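Local structure of unsaturated glucuronyl hydrolase (Streptococcus agalactiae, 2ZZR) at residues A[75-80]-A[90-95]. The protein hydrolyses unsaturated hyaluronan, chondroitin and heparin disaccharides, releasing the unsaturated uronic acid from the sugar next to it. Sequence-based numbering, arbitrary orientation.
Sequences GCLWLA and KNIAHK
Helices 70-84 and 87-105 form a helical hairpin of the alpha barrel of this family 88 glycoside hydrolase, and L77 and W78 of the first meet K90, I92 and A93 of the second across it. The short segments run roughly antiparallel, at 148°, with axes 9.2 Å apart, and the backbones come nearest at L77 and A93. A93 points its CB at the first helix and sets the methyl over one face of the W78 indole, a CH-pi contact 3.5 Å from the centre of the six-membered ring. With CG anti to the carbonyl carbon (chi1 -74°), W78 leaves its helix on a course that lets the ring meet A93 CB. W78 CZ3 meets K90 obliquely, 3.9 Å from K90 CA, with K90 CG close by. L77 CB packs at 4.0 Å against A93 CB, while L77 CD1 reaches I92 CG2 at 3.7 Å. Helix 115-130 borders both segments: W78 NE1 makes a weak hydrogen bond to S122 O, and H94 ND1 is hydrogen-bonded to E126 OE2. Between the two segments, then, cohesion is apolar and dispersive: one methyl touches the indole face and a leucine CB at once, with polar ties directed to the neighbouring helix.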
loop_
_atom_site.group_PDB
_atom_site.type_symbol
_atom_site.label_atom_id
_atom_site.label_comp_id
_atom_site.label_asym_id
_atom_site.label_seq_id
_atom_site.Cartn_x
_atom_site.Cartn_y
_atom_site.Cartn_z
ATOM N N GLY A 75 -5.114 0.180 -11.419
ATOM C CA GLY A 75 -5.969 0.327 -10.232
ATOM C C GLY A 75 -6.733 1.641 -10.174
ATOM O O GLY A 75 -7.912 1.657 -9.795
ATOM N N CYS A 76 -6.071 2.743 -10.536
ATOM C CA CYS A 76 -6.737 4.055 -10.615
ATOM C C CYS A 76 -7.886 3.994 -11.623
ATOM O O CYS A 76 -8.987 4.494 -11.358
ATOM C CB CYS A 76 -5.762 5.171 -11.019
ATOM S SG CYS A 76 -4.561 5.668 -9.745
ATOM N N LEU A 77 -7.624 3.376 -12.771
ATOM C CA LEU A 77 -8.648 3.224 -13.812
ATOM C C LEU A 77 -9.853 2.408 -13.336
ATOM O O LEU A 77 -11.002 2.801 -13.583
ATOM C CB LEU A 77 -8.054 2.604 -15.081
ATOM C CG LEU A 77 -6.872 3.349 -15.709
ATOM C CD1 LEU A 77 -6.403 2.630 -16.970
ATOM C CD2 LEU A 77 -7.184 4.815 -15.980
ATOM N N TRP A 78 -9.600 1.288 -12.658
ATOM C CA TRP A 78 -10.688 0.442 -12.152
ATOM C C TRP A 78 -11.494 1.151 -11.067
ATOM O O TRP A 78 -12.723 1.036 -11.031
ATOM C CB TRP A 78 -10.190 -0.913 -11.633
ATOM C CG TRP A 78 -9.775 -1.893 -12.692
ATOM C CD1 TRP A 78 -8.584 -2.560 -12.767
ATOM C CD2 TRP A 78 -10.546 -2.320 -13.826
ATOM N NE1 TRP A 78 -8.566 -3.381 -13.869
ATOM C CE2 TRP A 78 -9.755 -3.249 -14.543
ATOM C CE3 TRP A 78 -11.824 -2.000 -14.311
ATOM C CZ2 TRP A 78 -10.197 -3.859 -15.724
ATOM C CZ3 TRP A 78 -12.265 -2.612 -15.482
ATOM C CH2 TRP A 78 -11.458 -3.536 -16.171
ATOM N N LEU A 79 -10.812 1.892 -10.194
ATOM C CA LEU A 79 -11.514 2.654 -9.160
ATOM C C LEU A 79 -12.436 3.693 -9.786
ATOM O O LEU A 79 -13.589 3.836 -9.373
ATOM C CB LEU A 79 -10.531 3.336 -8.222
ATOM C CG LEU A 79 -9.819 2.377 -7.272
ATOM C CD1 LEU A 79 -8.751 3.156 -6.538
ATOM C CD2 LEU A 79 -10.802 1.734 -6.284
ATOM N N ALA A 80 -11.916 4.400 -10.788
ATOM C CA ALA A 80 -12.697 5.384 -11.539
ATOM C C ALA A 80 -13.892 4.708 -12.214
ATOM O O ALA A 80 -15.007 5.251 -12.210
ATOM C CB ALA A 80 -11.810 6.078 -12.576
ATOM N N LYS A 90 -13.000 0.815 -18.696
ATOM C CA LYS A 90 -12.887 -0.635 -18.746
ATOM C C LYS A 90 -12.065 -1.079 -19.954
ATOM O O LYS A 90 -11.227 -1.977 -19.847
ATOM C CB LYS A 90 -14.275 -1.283 -18.779
ATOM C CG LYS A 90 -14.253 -2.779 -18.990
ATOM C CD LYS A 90 -15.654 -3.342 -19.097
ATOM C CE LYS A 90 -15.620 -4.838 -19.355
ATOM N NZ LYS A 90 -16.965 -5.448 -19.163
ATOM N N ASN A 91 -12.309 -0.446 -21.100
ATOM C CA ASN A 91 -11.564 -0.762 -22.311
ATOM C C ASN A 91 -10.056 -0.640 -22.128
ATOM O O ASN A 91 -9.314 -1.564 -22.471
ATOM C CB ASN A 91 -12.033 0.102 -23.483
ATOM C CG ASN A 91 -13.357 -0.361 -24.051
ATOM O OD1 ASN A 91 -13.812 -1.477 -23.782
ATOM N ND2 ASN A 91 -13.982 0.495 -24.855
ATOM N N ILE A 92 -9.607 0.484 -21.579
ATOM C CA ILE A 92 -8.167 0.695 -21.394
ATOM C C ILE A 92 -7.614 -0.173 -20.259
ATOM O O ILE A 92 -6.545 -0.768 -20.401
ATOM C CB ILE A 92 -7.773 2.200 -21.255
ATOM C CG1 ILE A 92 -6.246 2.371 -21.177
ATOM C CG2 ILE A 92 -8.477 2.873 -20.076
ATOM C CD1 ILE A 92 -5.476 1.791 -22.384
ATOM N N ALA A 93 -8.362 -0.272 -19.160
ATOM C CA ALA A 93 -7.933 -1.080 -18.016
ATOM C C ALA A 93 -7.810 -2.560 -18.380
ATOM O O ALA A 93 -6.869 -3.239 -17.956
ATOM C CB ALA A 93 -8.874 -0.874 -16.828
ATOM N N HIS A 94 -8.740 -3.065 -19.188
ATOM C CA HIS A 94 -8.670 -4.461 -19.602
ATOM C C HIS A 94 -7.519 -4.731 -20.572
ATOM O O HIS A 94 -6.968 -5.836 -20.590
ATOM C CB HIS A 94 -9.986 -4.970 -20.191
ATOM C CG HIS A 94 -9.923 -6.406 -20.598
ATOM N ND1 HIS A 94 -9.832 -7.435 -19.685
ATOM C CD2 HIS A 94 -9.888 -6.985 -21.822
ATOM C CE1 HIS A 94 -9.767 -8.587 -20.328
ATOM N NE2 HIS A 94 -9.795 -8.341 -21.625
ATOM N N LYS A 95 -7.171 -3.732 -21.380
ATOM C CA LYS A 95 -5.974 -3.818 -22.212
ATOM C C LYS A 95 -4.719 -3.916 -21.341
ATOM O O LYS A 95 -3.813 -4.703 -21.644
ATOM C CB LYS A 95 -5.897 -2.644 -23.184
ATOM C CG LYS A 95 -6.798 -2.839 -24.404
ATOM C CD LYS A 95 -6.775 -1.633 -25.311
ATOM C CE LYS A 95 -7.869 -1.735 -26.365
ATOM N NZ LYS A 95 -8.076 -0.428 -27.045
#